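Long-range contacts in cell wall surface anchor protein (Streptococcus agalactiae, PDB 4Z1P), which probably acts as a streptococcal surface adhesin of the antigen I/II type, displayed on the cell wall through a C-terminal LPXTG anchor motif: residues Phe223-Val228 and Leu280-Asp285; Lys53-Val58 and Gln160-Asn165; Asn27-Tyr32 and Asn140-Val145; His89-Asp94 and Val112-Met117. One frame throughout, in Å; residues are numbered along the deposited sequence.

In the fold
All four contacts are antiparallel strand pairings. Interactions 2, 3 and 4 lie within the antigen I/II C2-terminal domain, whereas interaction 1 belongs to the C-terminal domain that follows. Interaction 2 is the buried one, joined by an edge-to-face pair of phenylalanines; the other three are partly buried. Interactions 2 and 4 share one five-stranded sheet, with 55-61 and 115-120 side by side, and pack through Val58 and Met117. Interaction 3 is in the four-stranded sheet of the same domain and touches interaction 4 where Phe143 meets Tyr116. Side-chain polar bonds cross the pairing in interactions 3 (lysine-threonine) and 4 (histidine-glutamate); interaction 1 is joined across by backbone bonds and apolar and aromatic contacts.

Interaction 1: residues Phe223-Val228 and Leu280-Asp285; sequences FEYKFV and LAFKAD
Tyr225 and Phe282 meet in an antiparallel pairing of two strands, 225-230 and 277-282, inside a five-stranded sheet of the C-terminal domain. The short strand segments run at 175° to each other. Three backbone hydrogen bonds join them: Phe282 N gives to Tyr225 O at 3.0 Å, and Phe227 and Leu280 exchange a pair, Phe227 N to Leu280 O being 2.8 Å. Beyond the Phe282 N to Tyr225 O bond, a water bridges Tyr225 N and Phe282 O before the chain turns into helix 284-287.

The two side chains lie side by side and point the same way, yet their ring planes are nearly perpendicular at 88°, with Tyr225 CD1 3.7 Å from Phe282 CD1. With CG anti to the backbone N (chi1 -174°), the Tyr225 ring runs alongside that of Phe282, and its hydroxyl goes on to bond with Trp212 O and Ala298 N. The edge of the Phe282 ring also faces Tyr225 O in plane, CD1 standing 3.5 Å from that oxygen. On the same side, Phe227 CD1 approaches Leu280 CD2 at 4.2 Å. Lys226 and Ala281 occupy the other face, where their CB atoms are 3.8 Å apart; the extended lysine chain then leads away to a long salt bridge with Glu224 and a cation-pi contact with Phe319.

Phe296 packs edge-to-face with both Tyr225 and Phe282, while Leu280 reaches strands 236-245 and 298-306 of the four-stranded sheet. Aromatic and aliphatic side chains thus fill the space between two antiparallel sheets, the arrangement of a beta-sandwich, as in the C-terminal domains of antigen I/II adhesins.

Interaction 2: residues Lys53-Val58 and Gln160-Asn165; sequences KGFAFV and QIDFGN
The ring of Phe163 receives the edge of Phe55 over one face: Phe55 CE1 stands 3.6 Å above the plane of the Phe163 ring, over its centre. The planes are 80° apart, a T-shaped pair in which Phe55 CZ also comes within 3.5 Å of Phe163 CE1. Nearer its root the Phe55 ring meets the opposite strand, CD1 lying 4.1 Å from Asp162 CA. Farther along, Phe57 CD1 meets Gln160 CB, with the aromatic and amide planes strongly inclined at 79°.

Gln160 and Asp162, two residues apart on one face of the sheet, are tied together by a nearly straight bond of 2.9 Å from Gln160 NE2 to Asp162 OD1, which uses its syn lone pair and lies close to the amide plane. This fixes the rotation of the amide. The other carboxylate oxygen is held by Tyr41 OH, and Gln160 OE1 by Asn37 N, giving these buried polar groups partners.

Ala56 and Ile161 exchange two backbone bonds, their CB atoms on the other face 4.2 Å apart. At the strand end Phe163 N gives to Gly54 O at 3.0 Å, just where Asp162-Asn165 makes a type I' turn. Lys53 lays its CB and CD against the backbone of Phe163 and Gly164. Gly164, lacking a CB, leaves room for the lysine chain; its backbone angles in the turn also suit glycine.

In the five-stranded sheet, strand 55-61 lies between 115-120 and 153-162, and the turn leads from 153-162 into 165-177. Tyr127 and Val131 of helix 123-131 cover the phenylalanine pair, while Phe57 stacks on Tyr139 and packs against strand 29-36.

Interaction 3: residues Asn27-Tyr32 and Asn140-Val145; sequences NATLDY and NLSFKV
Lys144 NZ gives a hydrogen bond of 2.7 Å to Thr29 OG1, joining two side chains on the more exposed face of strands 29-36 and 137-145. The lysine chain bends at its second torsion (chi2 -64°), which turns its amino end across to Thr29 on the neighbouring strand. Next along this face, Thr29 CG2 lies 4.0 Å from Ser142 CB. Asp31 OD1 also comes down on Ser142 CB, and the same oxygen has Lys71 of strand 65-75 as a long, weak ionic partner.

The backbones are joined by two hydrogen-bonded pairs. Leu30 and Phe143 exchange N-H and carbonyl, as do Tyr32 and Leu141; the shortest of these bonds is Leu30 N to Phe143 O, 2.7 Å. A water links the backbones at one end, between Ala28 O and Val145 N; at the other a water joins Tyr32 O to the side-chain oxygen Asn140 OD1.

Leu30, Tyr32, Leu141 and Phe143 occupy the other, buried face. The Tyr32 and Phe143 side chains cross at about a right angle and their rings meet rim to rim, Tyr32 CE2 being 3.5 Å from Phe143 CD2, with the planes at 69°. Leu30 CB lies over one face of the tyrosine ring, offset toward its rim. Beyond it, Leu30 CD2 touches Val145 CG2 at 3.6 Å.

Tyr32 continues inward to Ile154 and Val172, and Val145 to Ile154 and Leu176, all on the five-stranded sheet. An apolar inner face packed against a second sheet, backed by a polar outer face, is characteristic of a beta-sandwich, here within the antigen I/II C2-terminal domain.

Interaction 4: residues His89-Asp94 and Val112-Met117; sequences HVLSKD and VGEFYM
His89 and Tyr116 lie side by side and point the same way, their rings in an offset stack with centroids 4.1 Å apart and planes at 13°. Tyr116 CE2 sits over the centre of the imidazole, 3.3 Å from His89 CG, while His89 CD2 lies over the tyrosine ring towards its rim. With CG anti to the backbone N (chi1 172°), the imidazole is carried along the tyrosine and towards Glu114.

There His89 NE2 donates to Glu114 OE2 at 2.7 Å, somewhat bent and tilted a little from the ring plane. The carboxylate takes the bond on its anti lone pair and lies only 18° from the plane of the imidazole. Such a carboxylate neighbour would tend to favour a protonated histidine. Leu91 runs alongside the glutamate, its CD1 3.9 Å from Glu114 OE2.

On the other face Val90 and Phe115 also point the same way. Val90 CG2 stands over the phenyl ring in a CH-pi contact, 3.7 Å from the Phe115 centroid, and Lys93 CB comes within 4.0 Å of Phe115 CE1. The backbones of Val90 and Phe115 exchange two hydrogen bonds, Val90 N to Phe115 O at 3.0 Å being the straighter. Beyond the Leu91-Glu114 position no further direct backbone bond forms between the two segments, and a water joins Lys93 N to Gly113 O. Ser92 OG accepts from Asp94 N in an ST turn as the chain enters its 3-10 segment.

Strand 85-90 is an outermost strand of the five-stranded sheet, and 115-120 separates it from 55-61, where Val58 packs on Phe115 and Pro61 on Tyr116. Helix 98-106 belongs to the connection between the paired strands, with Lys93 touching its Ile104.

Interaction 1: residues Phe223-Val228 and Leu280-Asp285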
# COMPACT_ATOMS: atom_id res chain seq x y z
N PHE A 223 10.84 7.07 1.57
CA PHE A 223 12.17 6.89 2.12
C PHE A 223 13.24 6.29 1.20
O PHE A 223 14.41 6.35 1.53
CB PHE A 223 12.07 6.11 3.40
CG PHE A 223 11.61 4.70 3.22
CD1 PHE A 223 12.53 3.69 2.96
CD2 PHE A 223 10.28 4.39 3.38
CE1 PHE A 223 12.11 2.38 2.79
CE2 PHE A 223 9.84 3.07 3.21
CZ PHE A 223 10.76 2.07 2.92
N GLU A 224 12.85 5.69 0.07
CA GLU A 224 13.78 5.15 -0.89
C GLU A 224 13.27 5.48 -2.27
O GLU A 224 12.12 5.24 -2.55
CB GLU A 224 13.91 3.65 -0.75
CG GLU A 224 14.69 2.97 -1.86
CD GLU A 224 14.89 1.49 -1.63
OE1 GLU A 224 13.92 0.82 -1.28
OE2 GLU A 224 16.03 0.98 -1.82
N TYR A 225 14.14 6.05 -3.11
CA TYR A 225 13.82 6.27 -4.51
C TYR A 225 15.15 6.15 -5.23
O TYR A 225 16.00 7.03 -5.13
CB TYR A 225 13.11 7.61 -4.69
CG TYR A 225 12.59 7.92 -6.09
CD1 TYR A 225 13.46 8.22 -7.17
CD2 TYR A 225 11.23 7.92 -6.35
CE1 TYR A 225 12.95 8.49 -8.42
CE2 TYR A 225 10.71 8.21 -7.59
CZ TYR A 225 11.60 8.51 -8.63
OH TYR A 225 11.07 8.77 -9.90
N LYS A 226 15.41 5.03 -5.90
CA LYS A 226 16.73 4.87 -6.44
C LYS A 226 16.77 4.03 -7.66
O LYS A 226 15.87 3.24 -7.90
CB LYS A 226 17.64 4.31 -5.38
CG LYS A 226 17.68 2.84 -5.26
CD LYS A 226 18.77 2.42 -4.28
CE LYS A 226 18.59 0.95 -4.02
NZ LYS A 226 19.52 0.39 -3.01
N PHE A 227 17.79 4.27 -8.49
CA PHE A 227 18.03 3.48 -9.69
C PHE A 227 19.31 2.70 -9.52
O PHE A 227 20.28 3.24 -9.03
CB PHE A 227 18.24 4.39 -10.91
CG PHE A 227 17.18 5.44 -11.11
CD1 PHE A 227 17.21 6.65 -10.43
CD2 PHE A 227 16.22 5.27 -12.07
CE1 PHE A 227 16.26 7.65 -10.68
CE2 PHE A 227 15.29 6.26 -12.33
CZ PHE A 227 15.30 7.45 -11.63
N VAL A 228 19.31 1.43 -9.91
CA VAL A 228 20.51 0.61 -10.02
C VAL A 228 20.64 0.14 -11.49
O VAL A 228 19.78 -0.51 -12.03
CB VAL A 228 20.51 -0.58 -9.04
CG1 VAL A 228 21.82 -1.35 -9.14
CG2 VAL A 228 20.30 -0.12 -7.59
N LEU A 280 22.12 5.47 -8.46
CA LEU A 280 21.79 6.80 -8.06
C LEU A 280 20.64 6.73 -7.05
O LEU A 280 19.55 6.15 -7.35
CB LEU A 280 21.38 7.63 -9.26
CG LEU A 280 21.09 9.10 -8.87
CD1 LEU A 280 21.33 10.10 -10.01
CD2 LEU A 280 19.70 9.30 -8.29
N ALA A 281 20.84 7.31 -5.87
CA ALA A 281 19.87 7.17 -4.77
C ALA A 281 19.55 8.50 -4.20
O ALA A 281 20.46 9.31 -3.91
CB ALA A 281 20.38 6.23 -3.68
N PHE A 282 18.25 8.74 -4.02
CA PHE A 282 17.85 9.92 -3.31
C PHE A 282 18.06 9.77 -1.82
O PHE A 282 17.89 8.70 -1.22
CB PHE A 282 16.40 10.28 -3.62
CG PHE A 282 16.25 11.05 -4.87
CD1 PHE A 282 16.26 10.43 -6.10
CD2 PHE A 282 16.13 12.45 -4.83
CE1 PHE A 282 16.11 11.16 -7.28
CE2 PHE A 282 16.03 13.19 -5.99
CZ PHE A 282 16.01 12.56 -7.23
N LYS A 283 18.48 10.86 -1.21
CA LYS A 283 18.70 10.87 0.22
C LYS A 283 17.37 10.83 0.99
O LYS A 283 16.40 11.60 0.73
CB LYS A 283 19.38 12.16 0.61
CG LYS A 283 20.77 12.38 0.03
CD LYS A 283 21.12 13.84 0.22
CE LYS A 283 22.57 14.09 0.53
NZ LYS A 283 23.35 13.87 -0.70
N ALA A 284 17.37 10.01 2.01
CA ALA A 284 16.16 9.86 2.81
C ALA A 284 15.73 11.16 3.49
O ALA A 284 14.56 11.46 3.47
CB ALA A 284 16.37 8.72 3.81
N ASP A 285 16.65 11.96 4.05
CA ASP A 285 16.21 13.27 4.64
C ASP A 285 15.51 14.24 3.64
O ASP A 285 14.62 15.02 4.01
CB ASP A 285 17.36 14.00 5.32
CG ASP A 285 18.37 14.56 4.32
OD1 ASP A 285 18.46 14.07 3.18
OD2 ASP A 285 19.11 15.49 4.69
O HOH W 1 16.79 6.42 -2.07

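Interaction 2: residues Lys53-Val58 and Gln160-Asn165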
# COMPACT_ATOMS: atom_id res chain seq x y z
N LYS A 53 -29.37 -14.69 20.93
CA LYS A 53 -28.94 -14.55 19.54
C LYS A 53 -27.47 -14.08 19.39
O LYS A 53 -26.89 -14.05 18.32
CB LYS A 53 -29.89 -13.61 18.82
CG LYS A 53 -31.30 -14.16 18.81
CD LYS A 53 -32.26 -13.32 18.01
CE LYS A 53 -33.58 -14.07 17.73
NZ LYS A 53 -34.21 -13.43 16.53
N GLY A 54 -26.89 -13.62 20.47
CA GLY A 54 -25.46 -13.29 20.52
C GLY A 54 -25.00 -12.04 19.85
O GLY A 54 -25.78 -11.11 19.62
N PHE A 55 -23.70 -12.01 19.55
CA PHE A 55 -23.03 -10.80 19.12
C PHE A 55 -22.00 -11.27 18.14
O PHE A 55 -21.07 -12.06 18.51
CB PHE A 55 -22.39 -10.05 20.31
CG PHE A 55 -23.37 -9.78 21.39
CD1 PHE A 55 -24.33 -8.79 21.25
CD2 PHE A 55 -23.48 -10.66 22.42
CE1 PHE A 55 -25.33 -8.65 22.22
CE2 PHE A 55 -24.45 -10.52 23.43
CZ PHE A 55 -25.42 -9.52 23.32
N ALA A 56 -22.16 -10.79 16.90
CA ALA A 56 -21.22 -11.13 15.83
C ALA A 56 -20.65 -9.91 15.22
O ALA A 56 -21.34 -8.89 15.15
CB ALA A 56 -21.92 -11.89 14.75
N PHE A 57 -19.36 -9.97 14.85
CA PHE A 57 -18.68 -8.90 14.15
C PHE A 57 -18.11 -9.46 12.87
O PHE A 57 -17.43 -10.51 12.89
CB PHE A 57 -17.50 -8.38 15.00
CG PHE A 57 -16.92 -7.10 14.47
CD1 PHE A 57 -17.69 -5.94 14.51
CD2 PHE A 57 -15.65 -7.05 13.88
CE1 PHE A 57 -17.22 -4.76 14.03
CE2 PHE A 57 -15.18 -5.86 13.34
CZ PHE A 57 -15.97 -4.72 13.44
N VAL A 58 -18.35 -8.77 11.75
CA VAL A 58 -17.92 -9.22 10.47
C VAL A 58 -16.99 -8.27 9.86
O VAL A 58 -17.33 -7.09 9.73
CB VAL A 58 -19.15 -9.42 9.46
CG1 VAL A 58 -18.65 -9.74 8.05
CG2 VAL A 58 -20.06 -10.51 10.01
N GLN A 160 -22.03 -5.51 12.09
CA GLN A 160 -22.23 -6.11 13.38
C GLN A 160 -23.60 -6.60 13.49
O GLN A 160 -24.58 -6.01 12.88
CB GLN A 160 -21.75 -5.25 14.56
CG GLN A 160 -22.49 -4.12 15.01
CD GLN A 160 -21.79 -3.35 16.17
OE1 GLN A 160 -20.93 -2.52 15.94
NE2 GLN A 160 -22.20 -3.61 17.36
N ILE A 161 -23.74 -7.64 14.28
CA ILE A 161 -25.08 -8.21 14.53
C ILE A 161 -25.23 -8.33 16.01
O ILE A 161 -24.42 -9.05 16.67
CB ILE A 161 -25.27 -9.55 13.85
CG1 ILE A 161 -24.99 -9.40 12.40
CG2 ILE A 161 -26.67 -10.10 14.14
CD1 ILE A 161 -24.94 -10.75 11.71
N ASP A 162 -26.15 -7.54 16.54
CA ASP A 162 -26.39 -7.44 17.97
C ASP A 162 -27.76 -8.02 18.22
O ASP A 162 -28.77 -7.48 17.71
CB ASP A 162 -26.41 -5.98 18.43
CG ASP A 162 -25.22 -5.19 18.00
OD1 ASP A 162 -24.08 -5.78 17.91
OD2 ASP A 162 -25.40 -3.99 17.70
N PHE A 163 -27.86 -9.03 19.05
CA PHE A 163 -29.15 -9.67 19.38
C PHE A 163 -29.96 -10.03 18.12
O PHE A 163 -31.23 -9.88 18.08
CB PHE A 163 -30.03 -8.73 20.28
CG PHE A 163 -29.33 -7.98 21.40
CD1 PHE A 163 -29.13 -8.59 22.64
CD2 PHE A 163 -28.91 -6.69 21.24
CE1 PHE A 163 -28.55 -7.93 23.68
CE2 PHE A 163 -28.33 -6.00 22.28
CZ PHE A 163 -28.16 -6.62 23.51
N GLY A 164 -29.26 -10.39 17.04
CA GLY A 164 -29.92 -10.73 15.78
C GLY A 164 -30.26 -9.56 14.84
O GLY A 164 -30.74 -9.76 13.73
N ASN A 165 -29.97 -8.34 15.28
CA ASN A 165 -30.13 -7.19 14.43
C ASN A 165 -28.83 -6.77 13.79
O ASN A 165 -27.78 -6.60 14.49
CB ASN A 165 -30.65 -6.01 15.23
CG ASN A 165 -31.87 -6.36 16.04
OD1 ASN A 165 -32.77 -7.01 15.54
ND2 ASN A 165 -31.88 -5.98 17.32
O HOH W 2 -26.65 -11.52 17.07
O HOH W 3 -22.04 -7.50 17.71

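Interaction 3: residues Asn27-Tyr32 and Asn140-Val145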
# COMPACT_ATOMS: atom_id res chain seq x y z
N ASN A 27 3.92 -3.56 -1.52
CA ASN A 27 4.43 -4.11 -0.26
C ASN A 27 3.83 -3.49 1.03
O ASN A 27 4.32 -3.73 2.09
CB ASN A 27 5.96 -4.07 -0.20
CG ASN A 27 6.52 -2.65 -0.09
OD1 ASN A 27 5.80 -1.67 -0.17
ND2 ASN A 27 7.84 -2.55 -0.02
N ALA A 28 2.73 -2.76 0.91
CA ALA A 28 2.09 -2.06 2.03
C ALA A 28 1.42 -3.00 3.01
O ALA A 28 0.99 -4.05 2.63
CB ALA A 28 1.01 -1.13 1.47
N THR A 29 1.40 -2.64 4.28
CA THR A 29 0.55 -3.35 5.23
C THR A 29 -0.67 -2.44 5.47
O THR A 29 -0.50 -1.28 5.79
CB THR A 29 1.39 -3.56 6.48
OG1 THR A 29 2.34 -4.60 6.19
CG2 THR A 29 0.55 -4.05 7.64
N LEU A 30 -1.90 -2.94 5.28
CA LEU A 30 -3.04 -2.13 5.59
C LEU A 30 -3.40 -2.31 7.06
O LEU A 30 -3.80 -3.42 7.48
CB LEU A 30 -4.22 -2.47 4.70
CG LEU A 30 -4.21 -2.00 3.25
CD1 LEU A 30 -4.33 -0.49 3.15
CD2 LEU A 30 -2.95 -2.46 2.54
N ASP A 31 -3.29 -1.22 7.83
CA ASP A 31 -3.49 -1.24 9.28
C ASP A 31 -4.83 -0.62 9.58
O ASP A 31 -4.98 0.60 9.55
CB ASP A 31 -2.36 -0.52 9.97
CG ASP A 31 -1.03 -1.25 9.70
OD1 ASP A 31 -0.95 -2.46 10.01
OD2 ASP A 31 -0.08 -0.63 9.15
N TYR A 32 -5.76 -1.50 9.89
CA TYR A 32 -7.13 -1.08 10.11
C TYR A 32 -7.49 -1.10 11.59
O TYR A 32 -7.01 -1.99 12.37
CB TYR A 32 -8.05 -2.01 9.39
CG TYR A 32 -7.98 -2.07 7.91
CD1 TYR A 32 -8.20 -0.94 7.12
CD2 TYR A 32 -7.89 -3.26 7.26
CE1 TYR A 32 -8.21 -1.02 5.72
CE2 TYR A 32 -7.98 -3.37 5.88
CZ TYR A 32 -8.09 -2.21 5.11
OH TYR A 32 -8.06 -2.31 3.74
N ASN A 140 -7.89 -4.42 16.07
CA ASN A 140 -6.76 -3.93 15.29
C ASN A 140 -6.37 -5.01 14.32
O ASN A 140 -5.85 -6.08 14.69
CB ASN A 140 -5.55 -3.49 16.13
CG ASN A 140 -5.62 -2.02 16.55
OD1 ASN A 140 -4.97 -1.15 15.95
ND2 ASN A 140 -6.39 -1.76 17.56
N LEU A 141 -6.60 -4.72 13.06
CA LEU A 141 -6.47 -5.75 12.01
C LEU A 141 -5.47 -5.31 10.95
O LEU A 141 -5.57 -4.26 10.41
CB LEU A 141 -7.78 -6.01 11.37
CG LEU A 141 -8.92 -6.47 12.27
CD1 LEU A 141 -10.22 -6.46 11.45
CD2 LEU A 141 -8.65 -7.83 12.91
N SER A 142 -4.56 -6.16 10.55
CA SER A 142 -3.64 -5.78 9.51
C SER A 142 -3.54 -6.84 8.39
O SER A 142 -3.51 -8.07 8.61
CB SER A 142 -2.26 -5.42 10.10
OG SER A 142 -1.43 -6.53 10.05
N PHE A 143 -3.50 -6.35 7.17
CA PHE A 143 -3.56 -7.19 5.94
C PHE A 143 -2.42 -6.82 5.05
O PHE A 143 -2.05 -5.64 4.97
CB PHE A 143 -4.82 -6.92 5.11
CG PHE A 143 -6.12 -7.46 5.68
CD1 PHE A 143 -6.59 -8.74 5.35
CD2 PHE A 143 -6.92 -6.66 6.50
CE1 PHE A 143 -7.84 -9.16 5.82
CE2 PHE A 143 -8.14 -7.12 6.99
CZ PHE A 143 -8.62 -8.34 6.62
N LYS A 144 -1.88 -7.83 4.38
CA LYS A 144 -1.02 -7.62 3.23
C LYS A 144 -1.88 -7.59 2.00
O LYS A 144 -3.05 -8.01 2.03
CB LYS A 144 -0.02 -8.72 3.07
CG LYS A 144 0.84 -9.03 4.24
CD LYS A 144 1.75 -7.90 4.61
CE LYS A 144 2.62 -8.30 5.81
NZ LYS A 144 3.08 -7.12 6.62
N VAL A 145 -1.30 -7.14 0.90
CA VAL A 145 -2.04 -7.03 -0.37
C VAL A 145 -1.60 -8.23 -1.20
O VAL A 145 -0.42 -8.60 -1.17
CB VAL A 145 -1.68 -5.72 -1.14
CG1 VAL A 145 -2.43 -5.64 -2.44
CG2 VAL A 145 -1.99 -4.51 -0.28
O HOH W 4 1.42 -6.00 0.76
O HOH W 5 -4.40 -1.69 13.22

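Interaction 4: residues His89-Asp94 and Val112-Met117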
# COMPACT_ATOMS: atom_id res chain seq x y z
N HIS A 89 -13.26 -17.88 9.51
CA HIS A 89 -12.72 -17.35 8.28
C HIS A 89 -13.22 -18.21 7.14
O HIS A 89 -12.86 -19.36 7.06
CB HIS A 89 -11.21 -17.25 8.28
CG HIS A 89 -10.61 -16.89 6.95
ND1 HIS A 89 -9.36 -17.30 6.57
CD2 HIS A 89 -11.11 -16.20 5.90
CE1 HIS A 89 -9.08 -16.81 5.37
NE2 HIS A 89 -10.12 -16.12 4.95
N VAL A 90 -14.15 -17.69 6.32
CA VAL A 90 -14.87 -18.51 5.34
C VAL A 90 -14.72 -17.94 3.96
O VAL A 90 -14.59 -16.75 3.77
CB VAL A 90 -16.39 -18.68 5.68
CG1 VAL A 90 -16.58 -19.37 7.00
CG2 VAL A 90 -17.14 -17.35 5.59
N LEU A 91 -14.68 -18.81 2.98
CA LEU A 91 -14.60 -18.37 1.61
C LEU A 91 -15.99 -17.88 1.08
O LEU A 91 -16.03 -17.09 0.17
CB LEU A 91 -14.18 -19.56 0.80
CG LEU A 91 -12.70 -19.78 0.58
CD1 LEU A 91 -11.74 -19.08 1.48
CD2 LEU A 91 -12.39 -21.26 0.32
N SER A 92 -17.05 -18.34 1.67
CA SER A 92 -18.36 -17.82 1.36
C SER A 92 -19.22 -18.06 2.55
O SER A 92 -19.02 -19.01 3.29
CB SER A 92 -18.93 -18.49 0.06
OG SER A 92 -20.13 -19.14 0.31
N LYS A 93 -20.32 -17.30 2.62
CA LYS A 93 -21.28 -17.63 3.67
C LYS A 93 -21.85 -19.03 3.59
O LYS A 93 -22.31 -19.55 4.57
CB LYS A 93 -22.42 -16.60 3.66
CG LYS A 93 -23.29 -16.58 2.43
CD LYS A 93 -24.13 -15.32 2.46
CE LYS A 93 -25.31 -15.41 1.53
NZ LYS A 93 -24.89 -15.40 0.11
N ASP A 94 -21.84 -19.64 2.41
CA ASP A 94 -22.36 -21.00 2.28
C ASP A 94 -21.58 -22.06 3.06
O ASP A 94 -22.11 -23.13 3.29
CB ASP A 94 -22.42 -21.41 0.79
CG ASP A 94 -23.35 -20.48 -0.03
OD1 ASP A 94 -24.41 -20.16 0.53
OD2 ASP A 94 -23.00 -20.08 -1.17
N VAL A 112 -20.43 -10.55 0.27
CA VAL A 112 -20.39 -10.99 -1.11
C VAL A 112 -19.44 -12.15 -1.29
O VAL A 112 -19.64 -12.97 -2.20
CB VAL A 112 -20.02 -9.84 -2.06
CG1 VAL A 112 -18.57 -9.44 -1.95
CG2 VAL A 112 -20.40 -10.20 -3.51
N GLY A 113 -18.40 -12.21 -0.47
CA GLY A 113 -17.30 -13.15 -0.76
C GLY A 113 -16.77 -13.76 0.52
O GLY A 113 -17.54 -14.19 1.42
N GLU A 114 -15.45 -13.72 0.60
CA GLU A 114 -14.68 -14.39 1.64
C GLU A 114 -14.65 -13.36 2.80
O GLU A 114 -14.25 -12.25 2.57
CB GLU A 114 -13.24 -14.64 1.09
CG GLU A 114 -12.16 -14.88 2.12
CD GLU A 114 -10.85 -15.28 1.50
OE1 GLU A 114 -10.68 -15.21 0.26
OE2 GLU A 114 -9.98 -15.71 2.25
N PHE A 115 -14.96 -13.76 4.03
CA PHE A 115 -14.93 -12.82 5.10
C PHE A 115 -14.53 -13.47 6.41
O PHE A 115 -14.34 -14.71 6.46
CB PHE A 115 -16.31 -12.15 5.25
CG PHE A 115 -17.42 -13.09 5.61
CD1 PHE A 115 -18.12 -13.73 4.62
CD2 PHE A 115 -17.84 -13.27 6.91
CE1 PHE A 115 -19.20 -14.53 4.95
CE2 PHE A 115 -18.89 -14.11 7.25
CZ PHE A 115 -19.59 -14.75 6.27
N TYR A 116 -14.32 -12.64 7.42
CA TYR A 116 -13.97 -13.05 8.76
C TYR A 116 -15.07 -12.62 9.70
O TYR A 116 -15.72 -11.60 9.47
CB TYR A 116 -12.67 -12.36 9.20
CG TYR A 116 -11.53 -12.62 8.30
CD1 TYR A 116 -11.38 -11.93 7.14
CD2 TYR A 116 -10.55 -13.62 8.62
CE1 TYR A 116 -10.28 -12.18 6.30
CE2 TYR A 116 -9.47 -13.86 7.81
CZ TYR A 116 -9.33 -13.14 6.68
OH TYR A 116 -8.29 -13.40 5.86
N MET A 117 -15.36 -13.46 10.68
CA MET A 117 -16.36 -13.16 11.62
C MET A 117 -15.99 -13.60 13.02
O MET A 117 -15.37 -14.67 13.18
CB MET A 117 -17.70 -13.80 11.20
CG MET A 117 -18.86 -13.52 12.11
SD MET A 117 -20.41 -14.21 11.47
CE MET A 117 -20.11 -15.91 11.55
O HOH W 6 -20.01 -14.84 1.18